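Local coordinates for protein HNH endonuclease (Geobacter metallireducens, PDB 4H9D) that probably nicks DNA as a manganese-dependent HNH endonuclease and binds a zinc ion, at residues H39-I44 and K74-R79; Q27-R32 and L50-L55. All coordinates share one frame; numbering follows the deposited sequence.

Contact 1 (H39-I44 and K74-R79); sequences HYCGEI and KECNNR. With ZN (zinc ion), chain D.
Cys-41 SG and Cys-76 SG meet at the zinc ion, 2.3 Å and 2.5 Å from the metal, and subtend about 106° there, close to a tetrahedral angle. Cys-38 and Cys-73 supply the other two thiolates, so each CxxC pair gives two ligands and the metal ties a loop to the start of a helix. In Cys-41 the sulfur sits between the backbone N and the carbonyl carbon (chi1 63°), which turns it inward to the metal.

Beside the site Tyr-40 packs on Cys-76. Its CB lies 3.4 Å from Cys-76 SG, and its ring atom CD2 is 3.9 Å from Cys-76 CB, which approaches the ring obliquely. No hydrogen bond links the two segments; metal and apolar contact do the joining. Within the helix, Glu-75 OE2 and Arg-79 NE attract by charge alone at a long 3.8 Å; the same oxygen is hydrogen-bonded to Tyr-91 OH.

Residues 39-44 belong to the loop between helix 27-34 and strand 50-54, while 74-79 opens helix 74-82, which follows directly on strand 69-73 in the chain. Tyr-40 also rests on Val-70 and Ala-72 of that strand and meets Trp-88 of helix 85-92 edge-to-face.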
loop_
_atom_site.group_PDB
_atom_site.type_symbol
_atom_site.label_atom_id
_atom_site.label_comp_id
_atom_site.label_asym_id
_atom_site.label_seq_id
_atom_site.Cartn_x
_atom_site.Cartn_y
_atom_site.Cartn_z
ATOM N N HIS A 39 9.417 6.213 20.983
ATOM C CA HIS A 39 8.466 7.268 21.304
ATOM C C HIS A 39 6.995 6.893 21.258
ATOM O O HIS A 39 6.195 7.440 22.027
ATOM C CB HIS A 39 8.700 8.468 20.404
ATOM C CG HIS A 39 7.838 9.635 20.743
ATOM N ND1 HIS A 39 6.751 10.004 19.978
ATOM C CD2 HIS A 39 7.878 10.497 21.786
ATOM C CE1 HIS A 39 6.156 11.044 20.537
ATOM N NE2 HIS A 39 6.820 11.363 21.634
ATOM N N TYR A 40 6.641 5.961 20.372
ATOM C CA TYR A 40 5.252 5.550 20.233
ATOM C C TYR A 40 4.834 4.499 21.245
ATOM O O TYR A 40 3.894 4.720 22.008
ATOM C CB TYR A 40 4.996 5.069 18.801
ATOM C CG TYR A 40 5.200 6.183 17.798
ATOM C CD1 TYR A 40 4.383 7.330 17.831
ATOM C CD2 TYR A 40 6.260 6.149 16.877
ATOM C CE1 TYR A 40 4.617 8.417 16.983
ATOM C CE2 TYR A 40 6.509 7.238 16.017
ATOM C CZ TYR A 40 5.678 8.363 16.085
ATOM O OH TYR A 40 5.901 9.442 15.269
ATOM N N CYS A 41 5.525 3.363 21.284
ATOM C CA CYS A 41 5.134 2.333 22.245
ATOM C C CYS A 41 5.828 2.381 23.610
ATOM O O CYS A 41 5.430 1.673 24.521
ATOM C CB CYS A 41 5.281 0.943 21.624
ATOM S SG CYS A 41 6.946 0.474 21.156
ATOM N N GLY A 42 6.851 3.215 23.754
ATOM C CA GLY A 42 7.539 3.326 25.032
ATOM C C GLY A 42 8.313 2.078 25.430
ATOM O O GLY A 42 8.815 1.976 26.552
ATOM N N GLU A 43 8.405 1.123 24.510
ATOM C CA GLU A 43 9.122 -0.114 24.755
ATOM C C GLU A 43 10.608 0.186 24.605
ATOM O O GLU A 43 10.967 1.195 24.014
ATOM C CB GLU A 43 8.690 -1.161 23.732
ATOM C CG GLU A 43 9.179 -2.553 24.037
ATOM C CD GLU A 43 8.627 -3.580 23.077
ATOM O OE1 GLU A 43 7.436 -3.466 22.705
ATOM O OE2 GLU A 43 9.382 -4.508 22.708
ATOM N N ILE A 44 11.474 -0.678 25.123
ATOM C CA ILE A 44 12.909 -0.437 25.013
ATOM C C ILE A 44 13.560 -1.294 23.930
ATOM O O ILE A 44 13.263 -2.482 23.808
ATOM C CB ILE A 44 13.614 -0.680 26.353
ATOM C CG1 ILE A 44 12.998 0.222 27.416
ATOM C CG2 ILE A 44 15.082 -0.366 26.228
ATOM C CD1 ILE A 44 13.726 0.218 28.717
ATOM N N LYS A 74 11.098 -0.237 14.511
ATOM C CA LYS A 74 10.649 -0.727 13.211
ATOM C C LYS A 74 9.121 -0.776 13.037
ATOM O O LYS A 74 8.559 -0.091 12.177
ATOM C CB LYS A 74 11.271 -2.112 12.977
ATOM C CG LYS A 74 10.831 -2.851 11.723
ATOM C CD LYS A 74 11.702 -4.086 11.498
ATOM C CE LYS A 74 11.776 -4.973 12.743
ATOM N NZ LYS A 74 12.719 -6.123 12.581
ATOM N N GLU A 75 8.465 -1.575 13.874
ATOM C CA GLU A 75 7.016 -1.773 13.843
ATOM C C GLU A 75 6.173 -0.498 13.927
ATOM O O GLU A 75 5.262 -0.287 13.120
ATOM C CB GLU A 75 6.629 -2.724 14.971
ATOM C CG GLU A 75 5.179 -3.145 14.990
ATOM C CD GLU A 75 4.891 -4.134 16.105
ATOM O OE1 GLU A 75 5.536 -5.205 16.123
ATOM O OE2 GLU A 75 4.028 -3.843 16.965
ATOM N N CYS A 76 6.467 0.343 14.912
ATOM C CA CYS A 76 5.736 1.591 15.097
ATOM C C CYS A 76 5.942 2.544 13.927
ATOM O O CYS A 76 5.000 3.199 13.470
ATOM C CB CYS A 76 6.176 2.297 16.388
ATOM S SG CYS A 76 5.294 1.792 17.888
ATOM N N ASN A 77 7.172 2.627 13.439
ATOM C CA ASN A 77 7.451 3.542 12.346
ATOM C C ASN A 77 6.626 3.281 11.093
ATOM O O ASN A 77 6.187 4.236 10.442
ATOM C CB ASN A 77 8.933 3.521 11.995
ATOM C CG ASN A 77 9.272 4.511 10.915
ATOM O OD1 ASN A 77 8.974 5.703 11.032
ATOM N ND2 ASN A 77 9.889 4.027 9.846
ATOM N N ASN A 78 6.420 2.007 10.748
ATOM C CA ASN A 78 5.641 1.640 9.559
ATOM C C ASN A 78 4.149 1.753 9.813
ATOM O O ASN A 78 3.433 2.430 9.077
ATOM C CB ASN A 78 5.956 0.210 9.140
ATOM C CG ASN A 78 7.425 0.005 8.870
ATOM O OD1 ASN A 78 7.989 0.613 7.958
ATOM N ND2 ASN A 78 8.062 -0.843 9.670
ATOM N N ARG A 79 3.690 1.067 10.858
ATOM C CA ARG A 79 2.291 1.074 11.237
ATOM C C ARG A 79 1.721 2.479 11.311
ATOM O O ARG A 79 0.537 2.680 11.068
ATOM C CB ARG A 79 2.110 0.387 12.587
ATOM C CG ARG A 79 2.011 -1.116 12.502
ATOM C CD ARG A 79 2.256 -1.769 13.854
ATOM N NE ARG A 79 2.049 -3.214 13.811
ATOM C CZ ARG A 79 0.851 -3.791 13.752
ATOM N NH1 ARG A 79 -0.248 -3.043 13.734
ATOM N NH2 ARG A 79 0.746 -5.116 13.703
HETATM ZN ZN ZN D . 7.489 1.243 19.044
#

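Contact 2 (Q27-R32 and L50-L55); sequences QWWKNR and LTMDHL
On one side of the six-membered ring of Trp-29 stands the SE atom of Met-52, a selenomethionine in this crystal, 4.8 Å from the ring centroid and 10° off the ring normal, a Met-aromatic contact. The close approach is made by Met-52 CB, which comes obliquely at the rim to 3.5 Å from Trp-29 CZ2, and near the ring plane Thr-51 O lies at the edge, 4.1 Å from the same CZ2. Toward the other face of the indole runs the side chain of Arg-32, whose guanidinium has Trp-29 CZ3 4.3 Å above its own plane, offset to the rim, and Trp-28 CZ2 at its edge.

Met-52 reaches the ring with CG anti to its backbone N (chi1 175°); the chain stays extended and then bends at its last torsion, carrying the methyl away from the tryptophan.

Strand 50-54 pairs antiparallel with strand 69-73, and helix 74-82 follows, consistent with the beta-beta-alpha metal motif of HNH nucleases in the His-Me finger clan. Here helix 27-34 inserts an aromatic side chain against one surface of that hairpin. Val-69 of the partner strand touches both Trp-29 and Met-52, and Arg-24 of helix 10-24 reaches the same pair. Arg-32 NH2 is anchored by a hydrogen bond to Val-69 O.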
loop_
_atom_site.group_PDB
_atom_site.type_symbol
_atom_site.label_atom_id
_atom_site.label_comp_id
_atom_site.label_asym_id
_atom_site.label_seq_id
_atom_site.Cartn_x
_atom_site.Cartn_y
_atom_site.Cartn_z
ATOM N N GLN A 27 25.259 14.681 18.230
ATOM C CA GLN A 27 25.485 14.030 19.519
ATOM C C GLN A 27 24.128 13.868 20.171
ATOM O O GLN A 27 23.822 12.827 20.760
ATOM C CB GLN A 27 26.358 14.912 20.417
ATOM C CG GLN A 27 27.640 15.409 19.752
ATOM C CD GLN A 27 28.693 14.323 19.620
ATOM O OE1 GLN A 27 28.367 13.160 19.381
ATOM N NE2 GLN A 27 29.965 14.701 19.765
ATOM N N TRP A 28 23.329 14.925 20.051
ATOM C CA TRP A 28 21.976 15.007 20.600
ATOM C C TRP A 28 21.102 13.825 20.209
ATOM O O TRP A 28 20.370 13.287 21.040
ATOM C CB TRP A 28 21.300 16.316 20.135
ATOM C CG TRP A 28 19.838 16.390 20.458
ATOM C CD1 TRP A 28 19.290 16.689 21.666
ATOM C CD2 TRP A 28 18.748 16.032 19.598
ATOM N NE1 TRP A 28 17.924 16.530 21.622
ATOM C CE2 TRP A 28 17.564 16.126 20.363
ATOM C CE3 TRP A 28 18.655 15.639 18.258
ATOM C CZ2 TRP A 28 16.293 15.836 19.831
ATOM C CZ3 TRP A 28 17.398 15.354 17.729
ATOM C CH2 TRP A 28 16.234 15.453 18.516
ATOM N N TRP A 29 21.161 13.428 18.941
ATOM C CA TRP A 29 20.351 12.304 18.479
ATOM C C TRP A 29 20.901 10.992 18.994
ATOM O O TRP A 29 20.152 10.136 19.456
ATOM C CB TRP A 29 20.301 12.244 16.958
ATOM C CG TRP A 29 19.413 11.141 16.480
ATOM C CD1 TRP A 29 19.781 10.029 15.780
ATOM C CD2 TRP A 29 17.990 11.057 16.651
ATOM N NE1 TRP A 29 18.675 9.254 15.499
ATOM C CE2 TRP A 29 17.562 9.866 16.019
ATOM C CE3 TRP A 29 17.037 11.875 17.278
ATOM C CZ2 TRP A 29 16.214 9.472 15.990
ATOM C CZ3 TRP A 29 15.703 11.482 17.254
ATOM C CH2 TRP A 29 15.303 10.289 16.610
ATOM N N LYS A 30 22.212 10.826 18.872
ATOM C CA LYS A 30 22.897 9.637 19.356
ATOM C C LYS A 30 22.510 9.432 20.813
ATOM O O LYS A 30 22.275 8.307 21.258
ATOM C CB LYS A 30 24.409 9.827 19.267
ATOM C CG LYS A 30 25.032 9.431 17.946
ATOM C CD LYS A 30 24.548 10.251 16.791
ATOM C CE LYS A 30 25.512 10.091 15.635
ATOM N NZ LYS A 30 26.903 10.411 16.089
ATOM N N ASN A 31 22.448 10.528 21.562
ATOM C CA ASN A 31 22.073 10.420 22.957
ATOM C C ASN A 31 20.652 9.906 23.093
ATOM O O ASN A 31 20.395 8.955 23.844
ATOM C CB ASN A 31 22.188 11.763 23.667
ATOM C CG ASN A 31 23.335 11.794 24.637
ATOM O OD1 ASN A 31 24.501 11.867 24.231
ATOM N ND2 ASN A 31 23.024 11.712 25.935
ATOM N N ARG A 32 19.733 10.535 22.365
ATOM C CA ARG A 32 18.338 10.148 22.415
ATOM C C ARG A 32 18.100 8.658 22.118
ATOM O O ARG A 32 17.381 7.990 22.875
ATOM C CB ARG A 32 17.517 11.006 21.459
ATOM C CG ARG A 32 16.036 10.791 21.607
ATOM C CD ARG A 32 15.440 11.912 22.383
ATOM N NE ARG A 32 15.015 12.955 21.473
ATOM C CZ ARG A 32 13.786 13.062 20.976
ATOM N NH1 ARG A 32 12.846 12.188 21.311
ATOM N NH2 ARG A 32 13.503 14.051 20.133
ATOM N N LEU A 50 16.273 1.361 16.312
ATOM C CA LEU A 50 15.467 2.578 16.252
ATOM C C LEU A 50 15.762 3.371 14.983
ATOM O O LEU A 50 16.855 3.283 14.425
ATOM C CB LEU A 50 15.744 3.474 17.454
ATOM C CG LEU A 50 15.443 2.902 18.829
ATOM C CD1 LEU A 50 15.574 4.027 19.839
ATOM C CD2 LEU A 50 14.050 2.295 18.868
ATOM N N THR A 51 14.776 4.141 14.536
ATOM C CA THR A 51 14.918 4.982 13.354
ATOM C C THR A 51 14.394 6.358 13.705
ATOM O O THR A 51 13.725 6.540 14.719
ATOM C CB THR A 51 14.096 4.461 12.171
ATOM O OG1 THR A 51 14.265 3.042 12.064
ATOM C CG2 THR A 51 14.570 5.115 10.874
HETATM N N MSE A 52 14.707 7.337 12.877
HETATM C CA MSE A 52 14.226 8.673 13.139
HETATM C C MSE A 52 12.903 8.856 12.432
HETATM O O MSE A 52 12.775 8.535 11.250
HETATM C CB MSE A 52 15.205 9.700 12.621
HETATM C CG MSE A 52 14.701 11.100 12.769
HETATM SE SE MSE A 52 16.035 12.335 12.183
HETATM C CE MSE A 52 15.946 11.938 10.310
ATOM N N ASP A 53 11.907 9.348 13.154
ATOM C CA ASP A 53 10.616 9.582 12.533
ATOM C C ASP A 53 10.183 11.007 12.796
ATOM O O ASP A 53 10.545 11.602 13.814
ATOM C CB ASP A 53 9.568 8.603 13.063
ATOM C CG ASP A 53 8.237 8.709 12.327
ATOM O OD1 ASP A 53 8.234 9.019 11.114
ATOM O OD2 ASP A 53 7.189 8.458 12.960
ATOM N N HIS A 54 9.450 11.576 11.848
ATOM C CA HIS A 54 8.937 12.929 12.008
ATOM C C HIS A 54 7.482 12.786 12.407
ATOM O O HIS A 54 6.707 12.130 11.710
ATOM C CB HIS A 54 9.015 13.707 10.709
ATOM C CG HIS A 54 10.402 13.886 10.187
ATOM N ND1 HIS A 54 11.098 12.873 9.565
ATOM C CD2 HIS A 54 11.205 14.974 10.157
ATOM C CE1 HIS A 54 12.272 13.331 9.169
ATOM N NE2 HIS A 54 12.361 14.604 9.517
ATOM N N LEU A 55 7.121 13.370 13.543
ATOM C CA LEU A 55 5.747 13.306 14.013
ATOM C C LEU A 55 4.892 13.785 12.857
ATOM O O LEU A 55 3.979 13.093 12.407
ATOM C CB LEU A 55 5.573 14.220 15.216
ATOM C CG LEU A 55 6.209 13.701 16.494
ATOM C CD1 LEU A 55 6.136 14.773 17.542
ATOM C CD2 LEU A 55 5.487 12.443 16.940
#

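Both contacts bear on the hairpin of strands 50-54 and 69-73, whose second strand leads into helix 74-82. Contact 1 is partly buried and is held by the metal, with Tyr-40 packed beside it; contact 2 is the buried one, joined by an aromatic ring and a long selenium-bearing side chain. Neither has a hydrogen bond between its segments, and of the two only contact 1 has a metal. The centres of contact 1 and contact 2 lie about 13 Å apart, and the segments alternate along the chain. A probable hydrogen bond of 2.8 Å from Tyr-40 OH to Asp-53 OD2 connects them directly, fastening the zinc loop to strand 50-54, and Leu-55 CD2 packs against the same hydroxyl and against His-39.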